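Local coordinates for protein muramidase (Sodiomyces alcalophilus, PDB 6ZM8) that hydrolyses bacterial cell-wall peptidoglycan as a fungal lysozyme of glycoside hydrolase family 25, cleaving glycosidic bonds within the glycan chains, at residues D6-Q11 against G57-A62; V27-T32 against T47-N52; T104-G107 against A112-N115. All blocks are in the same frame, centred on the assembly; numbering follows the deposited sequence.

Contact 1 (D6-Q11 against G57-A62)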
loop_
_atom_site.group_PDB
_atom_site.type_symbol
_atom_site.label_atom_id
_atom_site.label_comp_id
_atom_site.label_asym_id
_atom_site.label_seq_id
_atom_site.Cartn_x
_atom_site.Cartn_y
_atom_site.Cartn_z
ATOM N N ASP A 6 1.779 7.386 -6.075
ATOM C CA ASP A 6 1.631 5.976 -6.414
ATOM C C ASP A 6 1.059 5.860 -7.821
ATOM O O ASP A 6 0.372 6.749 -8.323
ATOM C CB ASP A 6 0.785 5.187 -5.383
ATOM C CG ASP A 6 -0.626 5.714 -5.248
ATOM O OD1 ASP A 6 -1.460 5.354 -6.127
ATOM O OD2 ASP A 6 -0.889 6.490 -4.299
ATOM N N ILE A 7 1.418 4.743 -8.435
ATOM C CA ILE A 7 1.123 4.449 -9.843
ATOM C C ILE A 7 0.835 2.957 -10.002
ATOM O O ILE A 7 1.201 2.110 -9.179
ATOM C CB ILE A 7 2.288 4.877 -10.760
ATOM C CG1 ILE A 7 3.590 4.142 -10.382
ATOM C CG2 ILE A 7 2.455 6.394 -10.764
ATOM C CD1 ILE A 7 4.812 4.632 -11.137
ATOM N N SER A 8 0.199 2.671 -11.134
ATOM C CA SER A 8 -0.108 1.307 -11.559
ATOM C C SER A 8 0.041 1.238 -13.066
ATOM O O SER A 8 0.491 2.193 -13.722
ATOM C CB SER A 8 -1.514 0.909 -11.148
ATOM O OG SER A 8 -2.462 1.613 -11.932
ATOM N N GLY A 9 -0.384 0.122 -13.656
ATOM C CA GLY A 9 -0.394 0.008 -15.114
ATOM C C GLY A 9 -1.394 0.935 -15.764
ATOM O O GLY A 9 -1.401 1.008 -17.021
ATOM N N TRP A 10 -2.235 1.634 -15.040
ATOM C CA TRP A 10 -3.102 2.655 -15.615
ATOM C C TRP A 10 -2.293 3.827 -16.175
ATOM O O TRP A 10 -2.787 4.509 -17.058
ATOM C CB TRP A 10 -4.088 3.142 -14.535
ATOM C CG TRP A 10 -5.277 3.872 -15.018
ATOM C CD1 TRP A 10 -5.464 5.227 -14.983
ATOM C CD2 TRP A 10 -6.446 3.321 -15.607
ATOM N NE1 TRP A 10 -6.666 5.558 -15.538
ATOM C CE2 TRP A 10 -7.284 4.406 -15.944
ATOM C CE3 TRP A 10 -6.861 2.037 -15.929
ATOM C CZ2 TRP A 10 -8.512 4.239 -16.554
ATOM C CZ3 TRP A 10 -8.109 1.867 -16.522
ATOM C CH2 TRP A 10 -8.916 2.959 -16.812
ATOM N N GLN A 11 -1.099 4.084 -15.619
ATOM C CA GLN A 11 -0.270 5.232 -16.008
ATOM C C GLN A 11 0.713 4.802 -17.071
ATOM O O GLN A 11 1.660 4.084 -16.762
ATOM C CB GLN A 11 0.515 5.770 -14.806
ATOM C CG GLN A 11 -0.297 6.648 -13.878
ATOM C CD GLN A 11 -1.365 5.943 -13.127
ATOM O OE1 GLN A 11 -1.103 5.029 -12.362
ATOM N NE2 GLN A 11 -2.586 6.454 -13.324
ATOM N N GLY A 57 8.083 1.172 -2.900
ATOM C CA GLY A 57 7.479 -0.071 -2.487
ATOM C C GLY A 57 6.456 -0.525 -3.512
ATOM O O GLY A 57 6.118 0.204 -4.449
ATOM N N ALA A 58 5.947 -1.726 -3.265
ATOM C CA ALA A 58 4.942 -2.344 -4.101
ATOM C C ALA A 58 3.634 -2.463 -3.342
ATOM O O ALA A 58 3.635 -2.512 -2.093
ATOM C CB ALA A 58 5.404 -3.733 -4.507
ATOM N N TYR A 59 2.518 -2.595 -4.069
ATOM C CA TYR A 59 1.242 -2.892 -3.420
ATOM C C TYR A 59 0.501 -4.005 -4.138
ATOM O O TYR A 59 0.721 -4.302 -5.344
ATOM C CB TYR A 59 0.375 -1.644 -3.193
ATOM C CG TYR A 59 -0.256 -1.001 -4.400
ATOM C CD1 TYR A 59 -1.486 -1.413 -4.881
ATOM C CD2 TYR A 59 0.355 0.092 -5.029
ATOM C CE1 TYR A 59 -2.122 -0.756 -5.932
ATOM C CE2 TYR A 59 -0.258 0.762 -6.090
ATOM C CZ TYR A 59 -1.511 0.327 -6.529
ATOM O OH TYR A 59 -2.134 0.978 -7.570
ATOM N N HIS A 60 -0.386 -4.637 -3.364
ATOM C CA HIS A 60 -1.199 -5.777 -3.794
ATOM C C HIS A 60 -2.660 -5.411 -3.652
ATOM O O HIS A 60 -3.104 -5.002 -2.561
ATOM C CB HIS A 60 -0.925 -6.959 -2.830
ATOM C CG HIS A 60 -1.796 -8.136 -3.146
ATOM N ND1 HIS A 60 -1.520 -8.955 -4.239
ATOM C CD2 HIS A 60 -2.946 -8.549 -2.549
ATOM C CE1 HIS A 60 -2.482 -9.858 -4.256
ATOM N NE2 HIS A 60 -3.383 -9.630 -3.274
ATOM N N PHE A 61 -3.454 -5.587 -4.718
ATOM C CA PHE A 61 -4.897 -5.381 -4.627
ATOM C C PHE A 61 -5.564 -6.671 -4.143
ATOM O O PHE A 61 -5.590 -7.698 -4.853
ATOM C CB PHE A 61 -5.488 -4.898 -5.953
ATOM C CG PHE A 61 -6.923 -4.441 -5.783
ATOM C CD1 PHE A 61 -7.990 -5.329 -5.735
ATOM C CD2 PHE A 61 -7.184 -3.112 -5.558
ATOM C CE1 PHE A 61 -9.288 -4.886 -5.478
ATOM C CE2 PHE A 61 -8.471 -2.667 -5.331
ATOM C CZ PHE A 61 -9.526 -3.548 -5.285
ATOM N N ALA A 62 -6.086 -6.620 -2.917
ATOM C CA ALA A 62 -6.700 -7.773 -2.288
ATOM C C ALA A 62 -7.984 -8.207 -3.019
ATOM O O ALA A 62 -8.815 -7.379 -3.378
ATOM C CB ALA A 62 -7.082 -7.436 -0.869
HETATM O O HOH W 1 -1.621 3.520 -8.194
#
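The outer end of the Tyr-59 ring reaches Ile-7 and Ser-8. Its CE2 lies 3.7 Å from Ile-7 O, approached obliquely, and its OH lies 3.6 Å from Ser-8 CB. With CA of Ser-8 and Tyr-59 9.3 Å apart, the tyrosine does the bridging; its CG sits between the backbone N and the carbonyl carbon (chi1 71°), which carries the ring across strand 26-33, where it also packs on Lys-30. The polar tip is tied through water 1, 2.7 Å from Tyr-59 OH and donating to Asp-6 OD1 at 2.8 Å. These are the C-terminal ends of two strands that flank strand 26-33, parallel to it, in a TIM-type barrel, where such barrels carry their active sites. Cutting Tyr-59 back to an alanine would probably open a gap beside Ile-7 O and take the hydroxyl partner from the water. The loose side is the type I turn from Ser-8 to Gln-11, whose exposed Gly-9 and Trp-10 make no contact with segment 57-62. There Trp-10 N donates to Ser-8 OG at 3.1 Å, an ST turn, and Ser-8 N donates to Gln-11 OE1 at 3.0 Å, with a C=O...N angle of 162°.

Contact 2 (V27-T32 against T47-N52)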
loop_
_atom_site.group_PDB
_atom_site.type_symbol
_atom_site.label_atom_id
_atom_site.label_comp_id
_atom_site.label_asym_id
_atom_site.label_seq_id
_atom_site.Cartn_x
_atom_site.Cartn_y
_atom_site.Cartn_z
ATOM N N VAL A 27 7.548 6.392 -3.754
ATOM C CA VAL A 27 6.502 5.958 -4.686
ATOM C C VAL A 27 6.102 4.527 -4.313
ATOM O O VAL A 27 6.951 3.694 -4.041
ATOM C CB VAL A 27 6.966 6.099 -6.144
ATOM C CG1 VAL A 27 8.178 5.225 -6.455
ATOM C CG2 VAL A 27 5.819 5.822 -7.130
ATOM N N TYR A 28 4.792 4.278 -4.370
ATOM C CA TYR A 28 4.232 2.924 -4.326
ATOM C C TYR A 28 3.741 2.546 -5.718
ATOM O O TYR A 28 3.149 3.355 -6.427
ATOM C CB TYR A 28 3.083 2.804 -3.304
ATOM C CG TYR A 28 3.510 2.331 -1.939
ATOM C CD1 TYR A 28 3.880 1.011 -1.747
ATOM C CD2 TYR A 28 3.532 3.183 -0.842
ATOM C CE1 TYR A 28 4.263 0.529 -0.493
ATOM C CE2 TYR A 28 3.906 2.716 0.427
ATOM C CZ TYR A 28 4.275 1.387 0.590
ATOM O OH TYR A 28 4.655 0.991 1.847
ATOM N N ILE A 29 3.971 1.278 -6.070
ATOM C CA ILE A 29 3.782 0.798 -7.440
ATOM C C ILE A 29 2.979 -0.493 -7.385
ATOM O O ILE A 29 3.341 -1.431 -6.673
ATOM C CB ILE A 29 5.146 0.551 -8.107
ATOM C CG1 ILE A 29 5.970 1.843 -8.129
ATOM C CG2 ILE A 29 4.963 -0.001 -9.516
ATOM C CD1 ILE A 29 7.435 1.631 -8.486
ATOM N N LYS A 30 1.895 -0.580 -8.167
ATOM C CA LYS A 30 1.097 -1.801 -8.134
ATOM C C LYS A 30 1.905 -2.970 -8.672
ATOM O O LYS A 30 2.456 -2.910 -9.793
ATOM C CB LYS A 30 -0.158 -1.667 -8.980
ATOM C CG LYS A 30 -1.078 -2.892 -8.850
ATOM C CD LYS A 30 -2.424 -2.689 -9.501
ATOM C CE LYS A 30 -3.275 -3.949 -9.421
ATOM N NZ LYS A 30 -4.602 -3.722 -9.998
ATOM N N ALA A 31 1.938 -4.069 -7.912
ATOM C CA ALA A 31 2.583 -5.303 -8.350
ATOM C C ALA A 31 1.547 -6.327 -8.768
ATOM O O ALA A 31 1.674 -6.899 -9.894
ATOM C CB ALA A 31 3.494 -5.877 -7.285
ATOM N N THR A 32 0.633 -6.699 -7.879
ATOM C CA THR A 32 -0.197 -7.875 -8.040
ATOM C C THR A 32 -1.632 -7.599 -7.648
ATOM O O THR A 32 -1.944 -6.629 -6.927
ATOM C CB THR A 32 0.362 -9.063 -7.215
ATOM O OG1 THR A 32 0.617 -8.611 -5.879
ATOM C CG2 THR A 32 1.652 -9.606 -7.788
ATOM N N THR A 47 12.043 -0.167 -11.609
ATOM C CA THR A 47 13.400 0.155 -12.078
ATOM C C THR A 47 13.600 1.657 -12.226
ATOM O O THR A 47 14.635 2.173 -11.782
ATOM C CB THR A 47 13.691 -0.595 -13.369
ATOM O OG1 THR A 47 13.597 -1.997 -13.175
ATOM C CG2 THR A 47 15.024 -0.267 -13.947
ATOM N N GLY A 48 12.646 2.347 -12.834
ATOM C CA GLY A 48 12.784 3.797 -12.989
ATOM C C GLY A 48 12.880 4.502 -11.642
ATOM O O GLY A 48 13.665 5.428 -11.440
ATOM N N ALA A 49 12.063 4.045 -10.686
ATOM C CA ALA A 49 12.133 4.636 -9.339
ATOM C C ALA A 49 13.523 4.425 -8.745
ATOM O O ALA A 49 14.138 5.334 -8.178
ATOM C CB ALA A 49 11.054 4.009 -8.473
ATOM N N THR A 50 14.012 3.185 -8.837
ATOM C CA THR A 50 15.307 2.831 -8.262
ATOM C C THR A 50 16.409 3.739 -8.832
ATOM O O THR A 50 17.256 4.249 -8.103
ATOM C CB THR A 50 15.635 1.370 -8.521
ATOM O OG1 THR A 50 14.581 0.536 -8.015
ATOM C CG2 THR A 50 16.928 0.958 -7.839
ATOM N N GLN A 51 16.416 3.882 -10.156
ATOM C CA GLN A 51 17.488 4.571 -10.878
ATOM C C GLN A 51 17.470 6.076 -10.656
ATOM O O GLN A 51 18.419 6.751 -11.049
ATOM C CB GLN A 51 17.381 4.262 -12.370
ATOM C CG GLN A 51 17.704 2.818 -12.669
ATOM C CD GLN A 51 17.424 2.583 -14.144
ATOM O OE1 GLN A 51 16.704 3.335 -14.816
ATOM N NE2 GLN A 51 17.937 1.493 -14.665
ATOM N N ASN A 52 16.405 6.613 -10.105
ATOM C CA ASN A 52 16.225 8.067 -9.958
ATOM C C ASN A 52 16.073 8.483 -8.504
ATOM O O ASN A 52 15.569 9.560 -8.199
ATOM C CB ASN A 52 15.077 8.543 -10.828
ATOM C CG ASN A 52 15.433 8.480 -12.286
ATOM O OD1 ASN A 52 16.157 9.342 -12.775
ATOM N ND2 ASN A 52 15.034 7.424 -12.976
#
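The beta-alpha-beta unit formed by strand 26-33, helix 42-51 and strand 55-61 is packed here through one alanine methyl. Val-27 CG1 meets Ala-49 CB at 3.7 Å, and the same methyl is approached more loosely by Ile-29 CD1, at 4.3 Å. The buried surface is small, 80 Å² in all, yet the backbones come close: the CA atoms of Val-27 and Ala-49 are 7.4 Å apart, a separation that the single methyl of Ala-49 helps to permit. On the valine side, CG1 takes the place between the backbone N and the carbonyl carbon (chi1 62°), and it is this branch that meets the helix, while CG2 lies anti to N. Strand alternation explains the pattern. In this barrel fold Val-27 and Ile-29 point to the outer helical layer, where Ile-29 also packs on Phe-42, Gln-45 and Tyr-46; Tyr-28, between them, faces the other way and stacks on Trp-158. The side chain of Arg-56, from strand 55-61, touches both Val-27 and Ala-49. On the helix side, Ala-49 sits near the C-terminal end, where the amide of Asn-52 folds back: its ND2 donates to Gly-48 O at 2.9 Å in a nearly straight bond (N-H...O 166°), the acceptor lying within 5° of the amide plane. The backbone adds a bond from Asn-52 N to Ala-49 O at 3.2 Å.

Contact 3 (T104-G107 against A112-N115)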
loop_
_atom_site.group_PDB
_atom_site.type_symbol
_atom_site.label_atom_id
_atom_site.label_comp_id
_atom_site.label_asym_id
_atom_site.label_seq_id
_atom_site.Cartn_x
_atom_site.Cartn_y
_atom_site.Cartn_z
ATOM N N THR A 104 -19.384 -4.589 -1.897
ATOM C CA THR A 104 -18.203 -3.937 -1.373
ATOM C C THR A 104 -17.349 -4.807 -0.434
ATOM O O THR A 104 -16.141 -4.705 -0.509
ATOM C CB THR A 104 -18.573 -2.582 -0.765
ATOM O OG1 THR A 104 -17.360 -1.911 -0.407
ATOM C CG2 THR A 104 -19.473 -2.646 0.404
ATOM N N CYS A 105 -17.979 -5.611 0.412
ATOM C CA CYS A 105 -17.255 -6.454 1.384
ATOM C C CYS A 105 -16.982 -7.879 0.865
ATOM O O CYS A 105 -16.557 -8.730 1.641
ATOM C CB CYS A 105 -17.945 -6.504 2.728
ATOM S SG CYS A 105 -18.227 -4.872 3.505
ATOM N N TYR A 106 -17.198 -8.104 -0.443
ATOM C CA TYR A 106 -16.781 -9.340 -1.125
ATOM C C TYR A 106 -17.578 -10.570 -0.647
ATOM O O TYR A 106 -17.169 -11.688 -0.930
ATOM C CB TYR A 106 -15.275 -9.623 -1.006
ATOM C CG TYR A 106 -14.389 -8.539 -1.567
ATOM C CD1 TYR A 106 -14.004 -7.448 -0.781
ATOM C CD2 TYR A 106 -13.882 -8.604 -2.855
ATOM C CE1 TYR A 106 -13.146 -6.460 -1.262
ATOM C CE2 TYR A 106 -13.024 -7.637 -3.354
ATOM C CZ TYR A 106 -12.657 -6.553 -2.560
ATOM O OH TYR A 106 -11.820 -5.622 -3.102
ATOM N N GLY A 107 -18.682 -10.363 0.060
ATOM C CA GLY A 107 -19.457 -11.477 0.601
ATOM C C GLY A 107 -18.914 -12.046 1.900
ATOM O O GLY A 107 -19.501 -13.010 2.401
ATOM N N ALA A 112 -14.757 -12.732 9.285
ATOM C CA ALA A 112 -14.042 -13.472 8.265
ATOM C C ALA A 112 -13.053 -12.541 7.543
ATOM O O ALA A 112 -11.953 -12.973 7.150
ATOM C CB ALA A 112 -14.961 -14.138 7.270
ATOM N N MET A 113 -13.447 -11.306 7.310
ATOM C CA MET A 113 -12.557 -10.354 6.648
ATOM C C MET A 113 -11.332 -10.060 7.522
ATOM O O MET A 113 -10.204 -10.014 7.035
ATOM C CB MET A 113 -13.327 -9.072 6.324
ATOM C CG MET A 113 -12.491 -8.071 5.529
ATOM S SD MET A 113 -11.994 -8.595 3.895
ATOM C CE MET A 113 -13.548 -8.384 3.033
ATOM N N VAL A 114 -11.558 -9.854 8.833
ATOM C CA VAL A 114 -10.431 -9.670 9.747
ATOM C C VAL A 114 -9.507 -10.880 9.682
ATOM O O VAL A 114 -8.279 -10.729 9.627
ATOM C CB VAL A 114 -10.943 -9.404 11.166
ATOM C CG1 VAL A 114 -9.821 -9.485 12.201
ATOM C CG2 VAL A 114 -11.629 -8.048 11.247
ATOM N N ASN A 115 -10.061 -12.100 9.687
ATOM C CA ASN A 115 -9.211 -13.272 9.614
ATOM C C ASN A 115 -8.421 -13.319 8.298
ATOM O O ASN A 115 -7.259 -13.760 8.301
ATOM C CB ASN A 115 -10.046 -14.565 9.734
ATOM C CG ASN A 115 -10.664 -14.770 11.097
ATOM O OD1 ASN A 115 -10.338 -14.078 12.060
ATOM N ND2 ASN A 115 -11.560 -15.742 11.151
#
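Met-113, in the first half of helix 110-128, puts its terminal methyl against Cys-105 and Tyr-106, in the loop that leads from strand 93-95 into that helix. The contact therefore closes a short strand-to-helix connection of the barrel on the first turns of its own helix. From CB outward, the side chain first runs anti to the backbone N (CG at chi1 -175°). Met-113 CB and Met-113 CG each lie 5.7 Å from Cys-105 O, so the aliphatic base serves as a spacer across the segments. At SD the chain has bent at chi2, and it bends again at chi3; Met-113 SD is still 5.1 Å from Cys-105 O and 5.2 Å from Tyr-106 CD1. Of the Met-113 atoms, only CE makes close approaches to segment 104-107. It packs obliquely by the Tyr-106 ring, 4.0 Å from CD1, and this apolar touch is matched by Trp-140, from helix 138-145, whose side chain meets those of both Met-113 and Tyr-106. The ring is fixed from its other end too, since Tyr-106 OH is hydrogen-bonded to Glu-97 O. The loop is held independently of the methionine: Cys-105 SG forms a disulfide with Cys-144, and Thr-104 O accepts from Trp-140 NE1. Tyr-106 and Gly-107 both have positive phi, as the loop nears the helix. The tightest point is the meeting of methyl and carbonyl. A methyl next to sulfur probably carries a slight positive polarisation, which would suit the short distance: Met-113 CE is 3.3 Å from Cys-105 O, with the SD-CE bond of Met-113 aimed almost straight at it (SD-CE...O 166°) and a C=O...CE angle of about 120°.

How the contacts relate
From the N terminus, contact 1 opens at the end of strand 2-7 and closes at strand 55-61, spanning 45 residues. Contact 2 is nested inside that loop: strand 26-33 meets helix 42-51 across 14 residues, and the same strand lies between the two strands of contact 1 in the sheet. The two therefore join directly, Tyr-59 O with Ala-31 N and His-60 ND1 with Thr-32 OG1 both being probable hydrogen bonds. Contact 3 follows in series, a four-residue closure at the start of helix 110-128, its centre about 29 Å from that of contact 2. It borders contact 1 by packing: Tyr-106 OH lies beside Phe-61 and Ala-62.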